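Local atomic coordinates of Cfl (Pectobacterium brasiliense, PDB entry 7A9J), a protein that is a coronafacic acid ligase of the ATP-dependent AMP-binding enzyme family, which probably activates carboxylic acids as acyl adenylates on the way to amides or thioesters. Residues S332-T337 against G341-H346; N211-T216 against S242-F247; D312-E317 against L418-R423. The protein carries 1 engineered substitution. One frame throughout, in Å; residues are numbered along the deposited sequence.

Contact 1 of 3, residues S332-T337 against G341-H346; sequences SSYGQT and GPVIYH. With R4Z (6-ethyl-1-oxidanylidene-indene-4-carboxylic acid), chain B.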
ATOM      1  N   SER A 332      -7.830   7.222  -3.855  1.00 26.61           N
ATOM      2  CA  SER A 332      -7.443   5.944  -3.282  1.00 28.81           C
ATOM      3  C   SER A 332      -7.038   4.981  -4.376  1.00 23.09           C
ATOM      4  O   SER A 332      -7.428   5.097  -5.529  1.00 28.68           O
ATOM      5  CB  SER A 332      -8.593   5.305  -2.407  1.00 31.99           C
ATOM      6  OG  SER A 332      -9.774   5.135  -3.188  1.00 32.51           O
ATOM      7  N   SER A 333      -6.259   3.985  -3.949  1.00 26.76           N
ATOM      8  CA  SER A 333      -5.800   2.943  -4.836  1.00 24.02           C
ATOM      9  C   SER A 333      -6.075   1.620  -4.147  1.00 24.76           C
ATOM     10  O   SER A 333      -5.964   1.510  -2.929  1.00 28.53           O
ATOM     11  CB  SER A 333      -4.262   3.165  -5.140  1.00 22.85           C
ATOM     12  OG  SER A 333      -3.821   2.190  -6.075  1.00 30.42           O
ATOM     13  N   TYR A 334      -6.524   0.656  -4.908  1.00 27.47           N
ATOM     14  CA  TYR A 334      -6.928  -0.619  -4.353  1.00 27.20           C
ATOM     15  C   TYR A 334      -6.189  -1.675  -5.144  1.00 25.70           C
ATOM     16  O   TYR A 334      -6.318  -1.726  -6.361  1.00 28.53           O
ATOM     17  CB  TYR A 334      -8.434  -0.772  -4.496  1.00 26.05           C
ATOM     18  CG  TYR A 334      -9.073  -2.102  -4.119  1.00 30.49           C
ATOM     19  CD1 TYR A 334      -9.015  -3.206  -4.973  1.00 31.34           C
ATOM     20  CD2 TYR A 334      -9.822  -2.217  -2.952  1.00 32.28           C
ATOM     21  CE1 TYR A 334      -9.706  -4.407  -4.650  1.00 33.43           C
ATOM     22  CE2 TYR A 334     -10.454  -3.420  -2.611  1.00 31.12           C
ATOM     23  CZ  TYR A 334     -10.414  -4.497  -3.479  1.00 34.38           C
ATOM     24  OH  TYR A 334     -11.096  -5.694  -3.146  1.00 36.35           O
ATOM     25  N   GLY A 335      -5.436  -2.517  -4.467  1.00 27.87           N
ATOM     26  CA  GLY A 335      -4.676  -3.501  -5.221  1.00 32.27           C
ATOM     27  C   GLY A 335      -3.959  -4.417  -4.263  1.00 31.38           C
ATOM     28  O   GLY A 335      -3.989  -4.231  -3.036  1.00 30.59           O
ATOM     29  N   GLN A 336      -3.322  -5.432  -4.846  1.00 30.10           N
ATOM     30  CA  GLN A 336      -2.577  -6.360  -4.003  1.00 31.52           C
ATOM     31  C   GLN A 336      -1.546  -7.079  -4.868  1.00 30.64           C
ATOM     32  O   GLN A 336      -1.649  -7.132  -6.100  1.00 33.78           O
ATOM     33  CB  GLN A 336      -3.498  -7.375  -3.318  1.00 35.30           C
ATOM     34  CG  GLN A 336      -4.252  -8.246  -4.282  1.00 39.56           C
ATOM     35  CD  GLN A 336      -5.315  -9.101  -3.554  1.00 43.88           C
ATOM     36  OE1 GLN A 336      -6.472  -8.700  -3.443  1.00 50.29           O
ATOM     37  NE2 GLN A 336      -4.907 -10.246  -3.018  1.00 45.89           N
ATOM     38  N   THR A 337      -0.576  -7.681  -4.183  1.00 34.21           N
ATOM     39  CA  THR A 337       0.547  -8.311  -4.882  1.00 32.89           C
ATOM     40  C   THR A 337       0.100  -9.393  -5.862  1.00 36.47           C
ATOM     41  O   THR A 337       0.631  -9.482  -6.963  1.00 36.02           O
ATOM     42  CB  THR A 337       1.491  -8.875  -3.816  1.00 45.12           C
ATOM     43  OG1 THR A 337       1.886  -7.754  -3.001  1.00 47.88           O
ATOM     44  CG2 THR A 337       2.760  -9.459  -4.468  1.00 42.63           C
ATOM     45  N   GLY A 341      -0.402  -5.331  -9.468  1.00 32.98           N
ATOM     46  CA  GLY A 341      -0.354  -3.960  -9.055  1.00 31.08           C
ATOM     47  C   GLY A 341      -1.703  -3.414  -8.601  1.00 32.49           C
ATOM     48  O   GLY A 341      -2.619  -4.147  -8.319  1.00 31.39           O
ATOM     49  N   PRO A 342      -1.788  -2.106  -8.484  1.00 27.15           N
ATOM     50  CA  PRO A 342      -3.090  -1.431  -8.335  1.00 26.98           C
ATOM     51  C   PRO A 342      -4.037  -1.875  -9.451  1.00 27.60           C
ATOM     52  O   PRO A 342      -3.672  -1.924 -10.642  1.00 29.02           O
ATOM     53  CB  PRO A 342      -2.749   0.063  -8.511  1.00 26.07           C
ATOM     54  CG  PRO A 342      -1.215   0.101  -8.297  1.00 29.48           C
ATOM     55  CD  PRO A 342      -0.736  -1.183  -8.951  1.00 30.55           C
ATOM     56  N   VAL A 343      -5.306  -2.103  -9.085  1.00 26.39           N
ATOM     57  CA  VAL A 343      -6.265  -2.452 -10.131  1.00 28.95           C
ATOM     58  C   VAL A 343      -7.484  -1.554 -10.167  1.00 28.26           C
ATOM     59  O   VAL A 343      -8.184  -1.535 -11.172  1.00 27.67           O
ATOM     60  CB  VAL A 343      -6.724  -3.925  -9.985  1.00 28.37           C
ATOM     61  CG1 VAL A 343      -5.497  -4.836 -10.323  1.00 30.71           C
ATOM     62  CG2 VAL A 343      -7.275  -4.225  -8.569  1.00 27.41           C
ATOM     63  N   ILE A 344      -7.825  -0.895  -9.075  1.00 26.74           N
ATOM     64  CA  ILE A 344      -8.999  -0.039  -9.019  1.00 28.84           C
ATOM     65  C   ILE A 344      -8.554   1.278  -8.396  1.00 27.42           C
ATOM     66  O   ILE A 344      -7.825   1.288  -7.402  1.00 29.37           O
ATOM     67  CB  ILE A 344     -10.143  -0.708  -8.217  1.00 26.08           C
ATOM     68  CG1 ILE A 344     -10.668  -1.906  -8.992  1.00 28.50           C
ATOM     69  CG2 ILE A 344     -11.273   0.307  -8.012  1.00 29.26           C
ATOM     70  CD1 ILE A 344     -11.529  -2.928  -8.123  1.00 31.39           C
ATOM     71  N   TYR A 345      -8.967   2.371  -9.003  1.00 24.86           N
ATOM     72  CA  TYR A 345      -8.464   3.672  -8.637  1.00 26.23           C
ATOM     73  C   TYR A 345      -9.605   4.650  -8.478  1.00 27.89           C
ATOM     74  O   TYR A 345     -10.459   4.750  -9.360  1.00 25.43           O
ATOM     75  CB  TYR A 345      -7.497   4.100  -9.724  1.00 23.58           C
ATOM     76  CG  TYR A 345      -7.034   5.538  -9.703  1.00 27.04           C
ATOM     77  CD1 TYR A 345      -6.545   6.120  -8.552  1.00 27.67           C
ATOM     78  CD2 TYR A 345      -7.079   6.294 -10.873  1.00 28.56           C
ATOM     79  CE1 TYR A 345      -6.098   7.466  -8.533  1.00 31.39           C
ATOM     80  CE2 TYR A 345      -6.657   7.640 -10.885  1.00 26.36           C
ATOM     81  CZ  TYR A 345      -6.163   8.212  -9.702  1.00 30.06           C
ATOM     82  OH  TYR A 345      -5.724   9.522  -9.738  1.00 29.08           O
ATOM     83  N   HIS A 346      -9.614   5.368  -7.349  1.00 27.15           N
ATOM     84  CA  HIS A 346     -10.632   6.361  -7.104  1.00 30.97           C
ATOM     85  C   HIS A 346      -9.975   7.729  -7.180  1.00 26.17           C
ATOM     86  O   HIS A 346      -9.261   8.131  -6.261  1.00 26.64           O
ATOM     87  CB  HIS A 346     -11.312   6.136  -5.750  1.00 29.03           C
ATOM     88  CG  HIS A 346     -12.652   6.758  -5.699  1.00 31.41           C
ATOM     89  ND1 HIS A 346     -12.955   7.898  -6.416  1.00 28.19           N
ATOM     90  CD2 HIS A 346     -13.805   6.369  -5.085  1.00 30.02           C
ATOM     91  CE1 HIS A 346     -14.244   8.185  -6.243  1.00 32.24           C
ATOM     92  NE2 HIS A 346     -14.783   7.259  -5.465  1.00 32.54           N
TER
HETATM   93  C13 R4Z B 601       0.466  -4.515  -5.246  1.00 34.62           C
HETATM   94  C15 R4Z B 601      -1.046  -2.537  -4.761  1.00 31.29           C
HETATM   95  C02 R4Z B 601      -2.484  -0.477  -4.092  1.00 31.18           C
HETATM   96  C03 R4Z B 601      -2.847   0.251  -2.959  1.00 30.13           C
HETATM   97  C04 R4Z B 601      -2.241  -0.519  -1.784  1.00 32.58           C
HETATM   98  C05 R4Z B 601      -1.628  -1.614  -3.906  1.00 26.85           C
HETATM   99  C06 R4Z B 601      -1.402  -1.703  -2.509  1.00 30.71           C
HETATM  100  C07 R4Z B 601      -0.573  -2.713  -2.038  1.00 33.43           C
HETATM  101  C08 R4Z B 601      -0.312  -2.828  -0.527  1.00 42.23           C
HETATM  102  C11 R4Z B 601       0.038  -3.609  -2.914  1.00 34.91           C
HETATM  103  C12 R4Z B 601      -0.188  -3.534  -4.295  1.00 31.85           C
HETATM  104  C14 R4Z B 601       1.953  -4.133  -5.494  1.00 31.87           C
HETATM  105  O01 R4Z B 601      -2.879  -0.159  -5.183  1.00 30.09           O
HETATM  106  O09 R4Z B 601       0.652  -3.552  -0.160  1.00 53.64           O
HETATM  107  O10 R4Z B 601      -1.035  -2.243   0.342  1.00 41.12           O
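The Tyr334 ring meets two aliphatic side chains of 341-346: Val343 CG2 lies at its edge, near the ring plane, 4.1 Å from Tyr334 CD1, while Ile344 CD1 reaches the same CD1 obliquely at 4.0 Å. With CG opposite the backbone N (chi1 173°), the tyrosine runs alongside Ile344 on one side of the strands; its hydroxyl bonds to Asp408. The Tyr345 ring emerges on the other side, and Ser332 O abuts its edge, 3.3 Å from CD1. His346 brings CB to 3.2 Å from Ser332 OG, and Trp359 meets the imidazole edge-to-face. The planar ligand has backbone over one face, Gly335 C standing 3.5 Å from its C15, whereas Pro342 and Gly341 lie at its edge. The two segments form a beta hairpin, with Tyr-Gly-Gln-Thr at 334-337 matching the A5 motif of adenylating enzymes. Ser332 and His346 exchange two backbone bonds as an antiparallel hydrogen-bonded pair. At Tyr334 the pattern changes: its carbonyl accepts from both Val343 N and Ile344 N, so two residues face one, a classic beta bulge. The Val343 N-H bond is the straighter (172°) and the shorter of the two, 2.9 Å to Tyr334 O. Ser333, on the same side of the strands as Tyr345, donates OG to the ligand ketone O01 at 2.7 Å. Pro342 CB also sits against O01, 3.3 Å away, next to the serine hydroxyl.

Contact 2 of 3, residues N211-T216 against S242-F247; sequences NLTKVT and SILITF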
ATOM      1  N   ASN A 211       2.710  -0.035 -15.495  1.00 24.56           N
ATOM      2  CA  ASN A 211       1.744   0.635 -16.374  1.00 27.87           C
ATOM      3  C   ASN A 211       0.402   0.883 -15.653  1.00 26.94           C
ATOM      4  O   ASN A 211      -0.186   1.971 -15.817  1.00 26.80           O
ATOM      5  CB  ASN A 211       1.491  -0.183 -17.639  1.00 29.27           C
ATOM      6  CG  ASN A 211       2.650  -0.092 -18.645  1.00 31.15           C
ATOM      7  OD1 ASN A 211       3.520   0.759 -18.529  1.00 34.16           O
ATOM      8  ND2 ASN A 211       2.648  -0.985 -19.627  1.00 39.46           N
ATOM      9  N   LEU A 212      -0.042  -0.059 -14.819  1.00 28.19           N
ATOM     10  CA  LEU A 212      -1.215   0.204 -13.971  1.00 27.38           C
ATOM     11  C   LEU A 212      -0.909   1.353 -13.018  1.00 27.93           C
ATOM     12  O   LEU A 212      -1.718   2.277 -12.846  1.00 27.00           O
ATOM     13  CB  LEU A 212      -1.603  -1.023 -13.144  1.00 25.88           C
ATOM     14  CG  LEU A 212      -2.213  -2.153 -13.986  1.00 29.08           C
ATOM     15  CD1 LEU A 212      -2.160  -3.462 -13.207  1.00 32.39           C
ATOM     16  CD2 LEU A 212      -3.712  -1.781 -14.348  1.00 29.85           C
ATOM     17  N   THR A 213       0.261   1.307 -12.382  1.00 25.19           N
ATOM     18  CA  THR A 213       0.562   2.305 -11.363  1.00 25.08           C
ATOM     19  C   THR A 213       0.689   3.705 -11.967  1.00 22.42           C
ATOM     20  O   THR A 213       0.304   4.689 -11.329  1.00 24.42           O
ATOM     21  CB  THR A 213       1.878   1.903 -10.639  1.00 26.30           C
ATOM     22  OG1 THR A 213       1.687   0.538 -10.167  1.00 26.30           O
ATOM     23  CG2 THR A 213       2.106   2.831  -9.453  1.00 24.74           C
ATOM     24  N   LYS A 214       1.291   3.806 -13.156  1.00 25.15           N
ATOM     25  CA  LYS A 214       1.446   5.109 -13.818  1.00 26.78           C
ATOM     26  C   LYS A 214       0.134   5.869 -13.903  1.00 28.99           C
ATOM     27  O   LYS A 214       0.128   7.083 -13.668  1.00 27.05           O
ATOM     28  CB  LYS A 214       1.995   4.958 -15.244  1.00 27.10           C
ATOM     29  CG  LYS A 214       3.505   4.745 -15.231  1.00 28.74           C
ATOM     30  CD  LYS A 214       3.995   4.341 -16.670  1.00 40.59           C
ATOM     31  CE  LYS A 214       3.665   5.295 -17.767  1.00 59.15           C
ATOM     32  NZ  LYS A 214       4.437   4.845 -19.016  1.00 53.74           N
ATOM     33  N   VAL A 215      -0.986   5.158 -14.185  1.00 25.47           N
ATOM     34  CA  VAL A 215      -2.335   5.774 -14.307  1.00 26.63           C
ATOM     35  C   VAL A 215      -2.794   6.393 -12.987  1.00 26.17           C
ATOM     36  O   VAL A 215      -3.685   7.245 -12.983  1.00 29.49           O
ATOM     37  CB  VAL A 215      -3.392   4.694 -14.811  1.00 27.21           C
ATOM     38  CG1 VAL A 215      -4.816   5.300 -14.975  1.00 35.96           C
ATOM     39  CG2 VAL A 215      -2.904   4.149 -16.130  1.00 39.10           C
ATOM     40  N   THR A 216      -2.239   5.950 -11.859  1.00 24.54           N
ATOM     41  CA  THR A 216      -2.642   6.442 -10.553  1.00 23.86           C
ATOM     42  C   THR A 216      -1.761   7.561 -10.024  1.00 24.46           C
ATOM     43  O   THR A 216      -2.076   8.111  -8.949  1.00 26.11           O
ATOM     44  CB  THR A 216      -2.660   5.318  -9.492  1.00 27.56           C
ATOM     45  OG1 THR A 216      -1.340   5.020  -9.062  1.00 26.01           O
ATOM     46  CG2 THR A 216      -3.363   4.028 -10.037  1.00 26.03           C
ATOM     47  N   SER A 242       5.319   0.616  -3.119  0.76 25.76           N
ATOM     48  CA  SER A 242       6.281   1.722  -3.296  0.76 26.40           C
ATOM     49  C   SER A 242       7.279   1.422  -4.390  0.76 26.59           C
ATOM     50  O   SER A 242       7.748   2.343  -5.047  0.76 24.75           O
ATOM     51  CB  SER A 242       7.004   2.007  -2.013  0.76 26.39           C
ATOM     52  OG  SER A 242       6.134   2.618  -1.085  0.76 27.20           O
ATOM     53  N   ILE A 243       7.652   0.154  -4.574  1.00 26.19           N
ATOM     54  CA  ILE A 243       8.544  -0.173  -5.695  1.00 25.91           C
ATOM     55  C   ILE A 243       7.896   0.234  -7.010  1.00 25.11           C
ATOM     56  O   ILE A 243       8.502   0.915  -7.857  1.00 26.01           O
ATOM     57  CB  ILE A 243       8.852  -1.681  -5.678  1.00 27.26           C
ATOM     58  CG1 ILE A 243       9.589  -2.027  -4.414  1.00 26.25           C
ATOM     59  CG2 ILE A 243       9.552  -2.088  -7.017  1.00 27.25           C
ATOM     60  CD1 ILE A 243       9.821  -3.546  -4.185  1.00 25.84           C
ATOM     61  N   LEU A 244       6.608  -0.131  -7.170  1.00 23.08           N
ATOM     62  CA  LEU A 244       5.905   0.194  -8.384  1.00 22.75           C
ATOM     63  C   LEU A 244       5.734   1.691  -8.526  1.00 24.52           C
ATOM     64  O   LEU A 244       5.832   2.206  -9.649  1.00 23.61           O
ATOM     65  CB  LEU A 244       4.542  -0.494  -8.387  1.00 22.62           C
ATOM     66  CG  LEU A 244       4.584  -2.027  -8.431  1.00 25.15           C
ATOM     67  CD1 LEU A 244       3.084  -2.551  -8.442  1.00 25.19           C
ATOM     68  CD2 LEU A 244       5.265  -2.559  -9.665  1.00 25.21           C
ATOM     69  N   ILE A 245       5.394   2.375  -7.437  1.00 23.90           N
ATOM     70  CA  ILE A 245       5.248   3.834  -7.493  1.00 20.20           C
ATOM     71  C   ILE A 245       6.555   4.463  -7.930  1.00 22.35           C
ATOM     72  O   ILE A 245       6.559   5.365  -8.760  1.00 23.18           O
ATOM     73  CB  ILE A 245       4.862   4.411  -6.126  1.00 21.06           C
ATOM     74  CG1 ILE A 245       3.383   4.078  -5.847  1.00 23.73           C
ATOM     75  CG2 ILE A 245       5.047   5.921  -6.097  1.00 24.39           C
ATOM     76  CD1 ILE A 245       3.032   4.300  -4.347  1.00 24.15           C
ATOM     77  N   THR A 246       7.650   3.972  -7.381  1.00 22.01           N
ATOM     78  CA  THR A 246       8.958   4.564  -7.692  1.00 23.81           C
ATOM     79  C   THR A 246       9.325   4.347  -9.172  1.00 25.75           C
ATOM     80  O   THR A 246       9.755   5.279  -9.862  1.00 25.15           O
ATOM     81  CB  THR A 246       9.989   3.967  -6.729  1.00 24.08           C
ATOM     82  OG1 THR A 246       9.614   4.277  -5.389  1.00 26.74           O
ATOM     83  CG2 THR A 246      11.467   4.565  -7.045  1.00 26.97           C
ATOM     84  N   PHE A 247       9.183   3.121  -9.688  1.00 22.66           N
ATOM     85  CA  PHE A 247       9.445   2.881 -11.088  1.00 25.69           C
ATOM     86  C   PHE A 247       8.537   3.745 -11.958  1.00 26.10           C
ATOM     87  O   PHE A 247       8.980   4.331 -12.953  1.00 25.50           O
ATOM     88  CB  PHE A 247       9.216   1.417 -11.503  1.00 26.23           C
ATOM     89  CG  PHE A 247      10.159   0.427 -10.868  1.00 26.25           C
ATOM     90  CD1 PHE A 247      11.526   0.744 -10.621  1.00 25.84           C
ATOM     91  CD2 PHE A 247       9.743  -0.860 -10.664  1.00 26.51           C
ATOM     92  CE1 PHE A 247      12.356  -0.227 -10.066  1.00 31.00           C
ATOM     93  CE2 PHE A 247      10.577  -1.817 -10.097  1.00 27.90           C
ATOM     94  CZ  PHE A 247      11.901  -1.528  -9.845  1.00 27.58           C
TER
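Thr213 of helix 203-214 carries the whole contact, meeting Leu244 and Ile245 of helix 240-251. The first kind of interaction is van der Waals packing. Thr213 OG1 lies 3.5 Å from Leu244 CB and 3.8 Å from Leu244 CD1, and the two side chains meet at about a right angle. The other branch, the methyl CG2, lies against backbone, 3.8 Å from Ile245 CA, with Ile245 CG1 at 4.0 Å. Only 126 Å² is buried, although the CA atoms of Thr213 and Ile245 approach to 6.3 Å, so the approach is close but confined to one threonine against two residues.

Hydrogen bonds form the second kind, and none crosses the contact; each stays within its own part of the chain. The chi1 of -54° sets Thr213 OG1 beside its backbone N, and from there the hydroxyl bonds to Ala209 in the preceding turn. Thr213 O accepts twice: Thr216 OG1 reaches it at 2.8 Å, in the carbonyl plane on a lone pair, and Thr216 N joins at 2.9 Å. In helix 240-251 Ser242 O is likewise gripped twice, by Thr246 OG1 and Thr246 N from opposite faces of its plane.

Leu244 also lines the pocket of the bound indenone acid, and Pro342 covers both it and Thr213. With the threonine hydroxyl engaged by Ala209, a polar oxygen can rest against aliphatic leucine carbons, and the two helices are joined here by close packing alone.

Contact 3 of 3, residues D312-E317 against L418-R423; sequences DSCATE and LIFLGR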
ATOM      1  N   ASP A 312      -6.848  -2.266   0.510  0.53 50.53           N
ATOM      2  CA  ASP A 312      -7.798  -3.302   0.109  0.53 56.00           C
ATOM      3  C   ASP A 312      -9.159  -3.032   0.736  0.53 53.89           C
ATOM      4  O   ASP A 312      -9.980  -3.951   0.918  0.53 50.76           O
ATOM      5  CB  ASP A 312      -7.287  -4.694   0.486  0.53 58.70           C
ATOM      6  CG  ASP A 312      -6.552  -5.350  -0.652  0.53 60.03           C
ATOM      7  OD1 ASP A 312      -7.114  -5.313  -1.773  0.53 46.68           O
ATOM      8  OD2 ASP A 312      -5.424  -5.869  -0.430  0.53 62.77           O
ATOM      9  N   SER A 313      -9.394  -1.767   1.084  1.00 46.83           N
ATOM     10  CA  SER A 313     -10.650  -1.322   1.617  1.00 46.39           C
ATOM     11  C   SER A 313     -11.131  -0.073   0.889  1.00 39.85           C
ATOM     12  O   SER A 313     -10.859   0.150  -0.306  1.00 45.38           O
ATOM     13  CB  SER A 313     -10.505  -1.023   3.098  1.00 55.86           C
ATOM     14  OG  SER A 313     -11.765  -0.849   3.710  1.00 56.11           O
ATOM     15  N   CYS A 314     -11.852   0.735   1.647  1.00 40.27           N
ATOM     16  CA  CYS A 314     -12.489   1.955   1.182  1.00 42.36           C
ATOM     17  C   CYS A 314     -12.052   3.119   2.075  1.00 45.92           C
ATOM     18  O   CYS A 314     -11.969   2.978   3.305  1.00 41.57           O
ATOM     19  CB  CYS A 314     -13.978   1.738   1.210  1.00 46.33           C
ATOM     20  SG  CYS A 314     -14.981   3.188   0.974  1.00 41.68           S
ATOM     21  N   ALA A 315     -11.731   4.267   1.464  1.00 37.18           N
ATOM     22  CA  ALA A 315     -11.293   5.412   2.251  1.00 31.83           C
ATOM     23  C   ALA A 315     -12.288   6.567   2.215  1.00 41.70           C
ATOM     24  O   ALA A 315     -11.909   7.741   2.351  1.00 32.23           O
ATOM     25  CB  ALA A 315      -9.890   5.851   1.760  1.00 28.48           C
ATOM     26  N   THR A 316     -13.594   6.269   2.123  1.00 32.68           N
ATOM     27  CA  THR A 316     -14.533   7.364   1.979  1.00 27.88           C
ATOM     28  C   THR A 316     -14.624   8.213   3.245  1.00 34.62           C
ATOM     29  O   THR A 316     -14.737   9.437   3.155  1.00 37.74           O
ATOM     30  CB  THR A 316     -15.920   6.788   1.574  1.00 31.35           C
ATOM     31  OG1 THR A 316     -15.781   6.169   0.260  1.00 33.79           O
ATOM     32  CG2 THR A 316     -17.019   7.885   1.581  1.00 34.52           C
ATOM     33  N   GLU A 317     -14.671   7.607   4.443  1.00 40.38           N
ATOM     34  CA  GLU A 317     -14.777   8.449   5.632  1.00 42.91           C
ATOM     35  C   GLU A 317     -13.507   9.280   5.828  1.00 41.68           C
ATOM     36  O   GLU A 317     -13.561  10.459   6.214  1.00 41.22           O
ATOM     37  CB  GLU A 317     -15.048   7.588   6.872  1.00 47.46           C
ATOM     38  CG  GLU A 317     -14.931   8.325   8.156  1.00 53.68           C
ATOM     39  CD  GLU A 317     -14.906   7.373   9.353  1.00 88.90           C
ATOM     40  OE1 GLU A 317     -13.948   7.443  10.157  1.00 92.12           O
ATOM     41  OE2 GLU A 317     -15.838   6.538   9.466  1.00 88.69           O
ATOM     42  N   LEU A 418     -17.398   1.543  -8.474  1.00 28.31           N
ATOM     43  CA  LEU A 418     -17.704   0.397  -7.601  1.00 29.63           C
ATOM     44  C   LEU A 418     -18.062   0.949  -6.239  1.00 30.33           C
ATOM     45  O   LEU A 418     -17.227   1.419  -5.481  1.00 30.36           O
ATOM     46  CB  LEU A 418     -16.503  -0.538  -7.537  1.00 29.06           C
ATOM     47  CG  LEU A 418     -16.320  -1.111  -8.958  1.00 30.43           C
ATOM     48  CD1 LEU A 418     -14.979  -1.820  -8.942  1.00 35.28           C
ATOM     49  CD2 LEU A 418     -17.460  -2.174  -9.271  1.00 33.75           C
ATOM     50  N   ILE A 419     -19.348   0.947  -5.950  1.00 38.80           N
ATOM     51  CA  ILE A 419     -19.803   1.220  -4.598  1.00 38.17           C
ATOM     52  C   ILE A 419     -19.345   0.117  -3.665  1.00 36.40           C
ATOM     53  O   ILE A 419     -19.478  -1.082  -3.959  1.00 35.79           O
ATOM     54  CB  ILE A 419     -21.339   1.348  -4.618  1.00 39.04           C
ATOM     55  CG1 ILE A 419     -21.789   2.532  -5.433  1.00 41.08           C
ATOM     56  CG2 ILE A 419     -21.838   1.426  -3.213  1.00 38.37           C
ATOM     57  CD1 ILE A 419     -21.059   3.882  -5.252  1.00 42.01           C
ATOM     58  N   PHE A 420     -18.879   0.489  -2.498  1.00 35.80           N
ATOM     59  CA  PHE A 420     -18.275  -0.469  -1.589  1.00 34.33           C
ATOM     60  C   PHE A 420     -19.261  -0.819  -0.490  1.00 33.81           C
ATOM     61  O   PHE A 420     -19.767   0.064   0.207  1.00 36.69           O
ATOM     62  CB  PHE A 420     -16.961   0.082  -1.008  1.00 34.46           C
ATOM     63  CG  PHE A 420     -16.212  -0.915  -0.190  1.00 37.17           C
ATOM     64  CD1 PHE A 420     -15.427  -1.869  -0.828  1.00 49.58           C
ATOM     65  CD2 PHE A 420     -16.173  -0.812   1.180  1.00 38.30           C
ATOM     66  CE1 PHE A 420     -14.693  -2.764  -0.079  1.00 54.83           C
ATOM     67  CE2 PHE A 420     -15.430  -1.720   1.938  1.00 42.75           C
ATOM     68  CZ  PHE A 420     -14.725  -2.693   1.307  1.00 46.18           C
ATOM     69  N   LEU A 421     -19.554  -2.104  -0.373  1.00 32.76           N
ATOM     70  CA  LEU A 421     -20.557  -2.555   0.579  1.00 32.27           C
ATOM     71  C   LEU A 421     -19.918  -3.284   1.744  1.00 33.69           C
ATOM     72  O   LEU A 421     -20.634  -3.896   2.581  1.00 35.05           O
ATOM     73  CB  LEU A 421     -21.597  -3.452  -0.119  1.00 33.67           C
ATOM     74  CG  LEU A 421     -22.248  -2.685  -1.262  1.00 39.16           C
ATOM     75  CD1 LEU A 421     -23.213  -3.572  -1.986  1.00 42.62           C
ATOM     76  CD2 LEU A 421     -22.997  -1.526  -0.648  1.00 40.80           C
ATOM     77  N   GLY A 422     -18.597  -3.267   1.816  1.00 37.60           N
ATOM     78  CA  GLY A 422     -17.920  -3.843   2.963  1.00 37.74           C
ATOM     79  C   GLY A 422     -17.432  -5.258   2.696  1.00 36.11           C
ATOM     80  O   GLY A 422     -17.521  -5.804   1.590  1.00 39.01           O
ATOM     81  N   ARG A 423     -16.810  -5.814   3.722  1.00 35.99           N
ATOM     82  CA  ARG A 423     -16.397  -7.212   3.662  1.00 39.23           C
ATOM     83  C   ARG A 423     -17.606  -8.135   3.630  1.00 38.06           C
ATOM     84  O   ARG A 423     -18.600  -7.934   4.342  1.00 37.69           O
ATOM     85  CB  ARG A 423     -15.557  -7.570   4.884  1.00 40.31           C
ATOM     86  CG  ARG A 423     -14.318  -6.751   5.017  1.00 45.43           C
ATOM     87  CD  ARG A 423     -13.322  -7.181   4.002  1.00 64.98           C
ATOM     88  NE  ARG A 423     -12.939  -8.590   4.128  1.00 75.09           N
ATOM     89  CZ  ARG A 423     -12.245  -9.269   3.207  1.00 67.48           C
ATOM     90  NH1 ARG A 423     -11.860  -8.680   2.052  1.00 44.97           N
ATOM     91  NH2 ARG A 423     -11.965 -10.553   3.437  1.00 72.00           N
TER
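Segment 312-317 approaches strand 418-423 without backbone pairing: the CA atoms of Cys314 and Phe420 lie 6.9 Å apart, those of Ser313 and Gly422 7.8 Å, and no hydrogen bond passes between the segments. Ser313 and Cys314 are extended, and Ala315 then takes the N-cap position before helix 316-326. On the other side Gly422 has a positive phi of 98°, a value suited to glycine; its N stands 3.4 Å above the plane of the Phe420 ring, toward the rim.

The ring is thereby placed between two pieces of chain. Over its opposite face lie Ser313 C and Cys314 N, with Cys314 CB above the rim at CD2. Cys314 CB makes the close touch, 3.4 Å from Phe420 CD2, and Ser313 OG comes to 4.2 Å from Phe420 CE2. Topologically, the contact brings the loop between strand 306-311 and helix 316-326 against strand 418-423, which runs antiparallel to both 356-360 and 408-412. Ile357 of the former strand packs on Cys314 and Phe420 alike, and Ile438 of helix 437-445 also touches the phenylalanine.

A Cys sulfur-aromatic contact accompanies the methylene packing: Cys314 SG is 5.0 Å from the centroid of the Phe420 ring and 47° off its normal, hence oblique. Turning SG opposite the backbone N (chi1 169°) carries it toward the start of the helix, where Thr316 N donates to Cys314 SG at 3.6 Å. At the far end of strand 418-423, Arg423 forms a salt bridge with Asp408.

Contact 1 stands between the other two, its centre about 10 Å from that of contact 2 and about 12 Å from that of contact 3. Toward contact 2, Pro342 CD lies 3.2 Å from Thr213 OG1 and Gly341 CA 3.8 Å from Leu244 CD1; the hairpin and helix 240-251, through Leu244, both border the ligand, and Thr213 packs behind Pro342. Toward contact 3, Tyr334 CE2 is 3.6 Å from Asp312 O, and Ile344 CD1 is 3.7 Å from Leu418 CD1. Asp408 bonds both Tyr334 and Arg423, a shared polar partner. Contacts 2 and 3 do not touch, their centres being about 22 Å apart; the Ser313 side chain is about 10 Å from the ligand, Leu244 about 4 Å.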